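Local coordinates for protein methylglyoxal reductase (NADPH-dependent) (Candida albicans SC5314, PDB 6KWS) that probably reduces methylglyoxal with NADPH as hydride donor, as a Rossmann-fold oxidoreductase of the dihydroflavonol-4-reductase subfamily, at residues Tyr26-Thr31 and Lys49-Glu54; Pro1-Val6 and His72-Val77. The protein carries 1 engineered substitution. All coordinates share one frame; numbering follows the deposited sequence.

Contact 1. Residues Tyr26-Thr31 and Lys49-Glu54. Engineered in segment 49-54: Lys49 (natural residue Gln).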
# COMPACT_ATOMS: atom_id res chain seq x y z
N TYR A 26 -3.14 -19.91 -7.69
CA TYR A 26 -4.49 -19.37 -7.73
C TYR A 26 -4.86 -18.94 -9.14
O TYR A 26 -3.99 -18.64 -9.97
CB TYR A 26 -4.64 -18.18 -6.79
CG TYR A 26 -4.55 -18.51 -5.33
CD1 TYR A 26 -5.69 -18.92 -4.62
CD2 TYR A 26 -3.34 -18.39 -4.64
CE1 TYR A 26 -5.61 -19.21 -3.27
CE2 TYR A 26 -3.26 -18.67 -3.29
CZ TYR A 26 -4.40 -19.08 -2.61
OH TYR A 26 -4.32 -19.37 -1.27
N GLN A 27 -6.15 -18.91 -9.42
CA GLN A 27 -6.62 -18.28 -10.64
C GLN A 27 -6.91 -16.82 -10.33
O GLN A 27 -7.71 -16.52 -9.43
CB GLN A 27 -7.83 -19.01 -11.22
CG GLN A 27 -7.44 -20.27 -12.00
CD GLN A 27 -8.44 -20.64 -13.08
OE1 GLN A 27 -9.34 -21.47 -12.86
NE2 GLN A 27 -8.29 -20.04 -14.26
N VAL A 28 -6.23 -15.92 -11.02
CA VAL A 28 -6.29 -14.50 -10.73
C VAL A 28 -7.08 -13.80 -11.82
O VAL A 28 -6.84 -14.01 -13.02
CB VAL A 28 -4.89 -13.90 -10.59
CG1 VAL A 28 -4.98 -12.45 -10.12
CG2 VAL A 28 -4.09 -14.74 -9.62
N ILE A 29 -8.03 -12.98 -11.41
CA ILE A 29 -8.73 -12.07 -12.29
C ILE A 29 -8.40 -10.67 -11.81
O ILE A 29 -8.86 -10.24 -10.75
CB ILE A 29 -10.24 -12.30 -12.30
CG1 ILE A 29 -10.56 -13.75 -12.64
CG2 ILE A 29 -10.91 -11.32 -13.26
CD1 ILE A 29 -11.97 -14.12 -12.28
N GLY A 30 -7.60 -9.96 -12.57
CA GLY A 30 -7.27 -8.60 -12.21
C GLY A 30 -8.23 -7.65 -12.87
O GLY A 30 -8.72 -7.90 -13.96
N THR A 31 -8.50 -6.54 -12.20
CA THR A 31 -9.24 -5.48 -12.85
C THR A 31 -8.25 -4.38 -13.19
O THR A 31 -7.33 -4.09 -12.42
CB THR A 31 -10.39 -4.94 -12.00
OG1 THR A 31 -9.87 -4.07 -10.97
CG2 THR A 31 -11.21 -6.07 -11.38
N LYS A 49 -1.81 -19.34 -18.03
CA LYS A 49 -3.18 -19.86 -18.01
C LYS A 49 -3.97 -19.28 -16.84
O LYS A 49 -5.17 -19.00 -16.97
CB LYS A 49 -3.14 -21.39 -17.91
CG LYS A 49 -2.07 -21.88 -16.90
CD LYS A 49 -2.01 -23.40 -16.70
CE LYS A 49 -1.44 -24.11 -17.93
NZ LYS A 49 -0.10 -23.58 -18.35
N ASN A 50 -3.32 -19.10 -15.70
CA ASN A 50 -3.96 -18.71 -14.45
C ASN A 50 -4.29 -17.23 -14.35
O ASN A 50 -4.71 -16.78 -13.27
CB ASN A 50 -3.05 -19.08 -13.28
CG ASN A 50 -3.08 -20.55 -12.95
OD1 ASN A 50 -3.95 -21.30 -13.43
ND2 ASN A 50 -2.12 -20.99 -12.13
N LEU A 51 -4.11 -16.44 -15.42
CA LEU A 51 -4.18 -15.00 -15.31
C LEU A 51 -5.11 -14.44 -16.37
O LEU A 51 -5.00 -14.81 -17.54
CB LEU A 51 -2.80 -14.36 -15.45
CG LEU A 51 -2.76 -12.83 -15.31
CD1 LEU A 51 -3.21 -12.32 -13.94
CD2 LEU A 51 -1.39 -12.32 -15.64
N SER A 52 -5.98 -13.52 -15.97
CA SER A 52 -6.88 -12.86 -16.91
C SER A 52 -7.35 -11.58 -16.25
O SER A 52 -7.17 -11.37 -15.04
CB SER A 52 -8.06 -13.75 -17.27
OG SER A 52 -8.80 -14.08 -16.10
N TYR A 53 -7.99 -10.72 -17.05
CA TYR A 53 -8.38 -9.41 -16.56
C TYR A 53 -9.76 -9.00 -17.05
O TYR A 53 -10.24 -9.46 -18.09
CB TYR A 53 -7.35 -8.35 -16.96
CG TYR A 53 -7.34 -7.98 -18.44
CD1 TYR A 53 -8.11 -6.92 -18.91
CD2 TYR A 53 -6.56 -8.67 -19.35
CE1 TYR A 53 -8.11 -6.56 -20.24
CE2 TYR A 53 -6.55 -8.32 -20.70
CZ TYR A 53 -7.33 -7.26 -21.14
OH TYR A 53 -7.33 -6.88 -22.48
N GLU A 54 -10.39 -8.11 -16.29
CA GLU A 54 -11.61 -7.43 -16.69
C GLU A 54 -11.41 -5.93 -16.53
O GLU A 54 -10.59 -5.48 -15.72
CB GLU A 54 -12.82 -7.91 -15.87
CG GLU A 54 -13.09 -9.40 -15.97
CD GLU A 54 -13.75 -9.79 -17.32
OE1 GLU A 54 -14.19 -10.94 -17.45
OE2 GLU A 54 -13.82 -8.94 -18.25

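Contact 2. Residues Pro1-Val6 and His72-Val77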
# COMPACT_ATOMS: atom_id res chain seq x y z
N PRO A 1 -8.78 -25.43 -7.02
CA PRO A 1 -8.46 -24.39 -8.01
C PRO A 1 -9.17 -23.05 -7.76
O PRO A 1 -10.06 -22.70 -8.53
CB PRO A 1 -8.94 -25.01 -9.34
CG PRO A 1 -9.93 -26.09 -8.94
CD PRO A 1 -9.42 -26.62 -7.63
N ILE A 2 -8.77 -22.31 -6.71
CA ILE A 2 -9.60 -21.23 -6.17
C ILE A 2 -9.21 -19.88 -6.79
O ILE A 2 -8.05 -19.62 -7.11
CB ILE A 2 -9.49 -21.25 -4.63
CG1 ILE A 2 -10.10 -20.01 -3.99
CG2 ILE A 2 -8.08 -21.44 -4.18
CD1 ILE A 2 -10.06 -20.08 -2.46
N THR A 3 -10.22 -19.03 -6.98
CA THR A 3 -10.14 -17.86 -7.85
C THR A 3 -10.17 -16.57 -7.04
O THR A 3 -11.02 -16.40 -6.16
CB THR A 3 -11.31 -17.86 -8.85
OG1 THR A 3 -11.14 -18.93 -9.79
CG2 THR A 3 -11.43 -16.54 -9.61
N VAL A 4 -9.27 -15.64 -7.37
CA VAL A 4 -9.10 -14.40 -6.62
C VAL A 4 -9.27 -13.22 -7.57
O VAL A 4 -8.64 -13.19 -8.63
CB VAL A 4 -7.72 -14.34 -5.94
CG1 VAL A 4 -7.56 -13.01 -5.25
CG2 VAL A 4 -7.59 -15.48 -4.95
N ILE A 5 -10.09 -12.24 -7.17
CA ILE A 5 -10.21 -10.98 -7.90
C ILE A 5 -9.32 -9.94 -7.25
O ILE A 5 -9.37 -9.74 -6.03
CB ILE A 5 -11.67 -10.49 -7.95
CG1 ILE A 5 -12.59 -11.59 -8.45
CG2 ILE A 5 -11.76 -9.26 -8.84
CD1 ILE A 5 -14.04 -11.15 -8.56
N VAL A 6 -8.53 -9.24 -8.06
CA VAL A 6 -7.63 -8.21 -7.59
C VAL A 6 -7.92 -6.95 -8.38
O VAL A 6 -7.77 -6.94 -9.61
CB VAL A 6 -6.16 -8.62 -7.74
CG1 VAL A 6 -5.25 -7.46 -7.34
CG2 VAL A 6 -5.83 -9.90 -6.91
N HIS A 72 -18.20 -13.70 -12.83
CA HIS A 72 -17.26 -14.63 -12.22
C HIS A 72 -17.72 -15.07 -10.84
O HIS A 72 -17.05 -14.83 -9.83
CB HIS A 72 -15.86 -14.00 -12.13
CG HIS A 72 -15.25 -13.72 -13.46
ND1 HIS A 72 -14.50 -14.65 -14.14
CD2 HIS A 72 -15.30 -12.62 -14.25
CE1 HIS A 72 -14.10 -14.13 -15.29
NE2 HIS A 72 -14.58 -12.90 -15.39
N GLY A 73 -18.87 -15.75 -10.79
CA GLY A 73 -19.44 -16.19 -9.53
C GLY A 73 -18.64 -17.24 -8.80
O GLY A 73 -19.03 -17.61 -7.68
N GLU A 74 -17.54 -17.72 -9.37
CA GLU A 74 -16.69 -18.69 -8.69
C GLU A 74 -15.60 -18.03 -7.86
O GLU A 74 -14.81 -18.74 -7.21
CB GLU A 74 -16.07 -19.67 -9.71
CG GLU A 74 -15.01 -19.14 -10.71
CD GLU A 74 -15.51 -18.03 -11.65
OE1 GLU A 74 -14.64 -17.34 -12.26
OE2 GLU A 74 -16.74 -17.85 -11.79
N ALA A 75 -15.52 -16.70 -7.85
CA ALA A 75 -14.53 -16.00 -7.04
C ALA A 75 -14.86 -16.13 -5.56
O ALA A 75 -15.99 -15.85 -5.13
CB ALA A 75 -14.48 -14.53 -7.45
N LYS A 76 -13.87 -16.55 -4.77
CA LYS A 76 -14.01 -16.67 -3.33
C LYS A 76 -13.40 -15.52 -2.56
O LYS A 76 -13.80 -15.26 -1.42
CB LYS A 76 -13.38 -17.98 -2.85
CG LYS A 76 -13.96 -19.21 -3.52
CD LYS A 76 -14.79 -20.01 -2.54
CE LYS A 76 -15.61 -21.11 -3.22
NZ LYS A 76 -15.09 -22.47 -2.91
N VAL A 77 -12.43 -14.82 -3.14
CA VAL A 77 -11.68 -13.77 -2.47
C VAL A 77 -11.71 -12.53 -3.33
O VAL A 77 -11.55 -12.61 -4.56
CB VAL A 77 -10.22 -14.19 -2.21
CG1 VAL A 77 -9.45 -13.03 -1.64
CG2 VAL A 77 -10.16 -15.37 -1.27

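Contact 1. Residues Tyr26-Thr31 and Lys49-Glu54
Ile29 and Glu54 lie side by side and point the same way from neighbouring strands, with CG2 of Ile29 4.0 Å from CG of Glu54. The methylene part of the glutamate thus serves as an apolar neighbour for the isoleucine. CG of Glu54 stands anti to its own carbonyl carbon (chi1 -59°), and the chain bends at chi2, which sets CD off to the side; OE1 is hydrogen-bonded to NE2 of His72. On the same face Ser52, partly exposed on the edge strand, where a small polar side chain is readily accommodated, has its OG 3.9 Å from CG1 of Ile29. The reverse face is apolar where Val28 meets Leu51: CD1 of the leucine comes to 4.1 Å from CB of the valine, and Leu21 and Leu22 of helix 12-23 touch Val28 while Leu42 of helix 35-44 touches Leu51. These two strands and helix 35-44 between them form a beta-alpha-beta unit of the Rossmann fold, with 51-55 the outermost strand on this side of the sheet. The pairing of the two strands is parallel and uses Val28 and Gly30 on the inner strand, each giving its N-H and its C=O. Val28 N donates to Asn50 O at 2.8 Å, almost straight at 175°, and Glu54 N donates to Gly30 O at 2.9 Å. Gly30, without a side chain, lies opposite Tyr53 in register; the tyrosine ring leads off toward helix 35-44, where OH is hydrogen-bonded to OD1 of Asp39. At the start of the pairing the side chains of Gln27 and Asn50 cross at about a right angle, their amide planes 43° apart, and meet through CG of Gln27 and OD1 of Asn50 rather than by an amide hydrogen bond.

Contact 2. Residues Pro1-Val6 and His72-Val77
Val4 and Val77 stand side by side on one face of the sheet, CG2 of Val4 4.0 Å from CB of Val77. Both place CG1 anti to the backbone N (chi1 177° and 174°), and the two CG1 methyls also approach each other; the branch at CB lets each valine present apolar surface to the other, and Leu21 of helix 12-23 touches Val4. Away from this pair, Ile5 reaches CB of Ala75 with CD1 at 3.6 Å and with CG1 as well, and the short alanine leaves room for the longer chain. Nearer the N terminus the side chain of Ile2 crosses that of Lys76 at about a right angle, CD1 lying 3.9 Å from CB of the lysine, whose aliphatic part supplies the apolar surface. Two backbone bonds join the segments: Ile5 N donates to Val77 O at 3.0 Å, and Lys76 N to Thr3 O at 3.2 Å. Strands 3-7 and 75-80 are parallel neighbours in the 3-2-1-4 half of the Rossmann sheet, although two other strands come between them in the chain. The entry to strand 75-80 is set by a type I turn from His72 to Ala75, in which Ala75 N donates to His72 O. The histidine also reaches the carboxylate of Glu54, and two carboxylates nearby may favour the protonated imidazole. The turn brings Glu74 back to His72: ND1 donates in the ring plane to the syn lone pair of OE1 at 3.3 Å, while CG of Glu74 passes 4.0 Å from OG1 of Thr3.

Overall arrangement
From the N terminus the chain lays down strand 3-7, passes through helix 12-23 and returns as strand 27-32 on one flank of the first strand. Helix 35-44 then leads to strand 51-55, and contact 1 closes this short loop at the outer margin of the sheet. After helix 66-71 the chain crosses back to the other flank of strand 3-7, where contact 2 closes a much longer loop; contact 1 is nested within it. The contact centres lie about 9 Å apart, and strands 27-32 and 3-7 pair directly, Gln27 with Val4 and Thr31 with Val6. Together the contacts join four strands of the nucleotide-binding sheet.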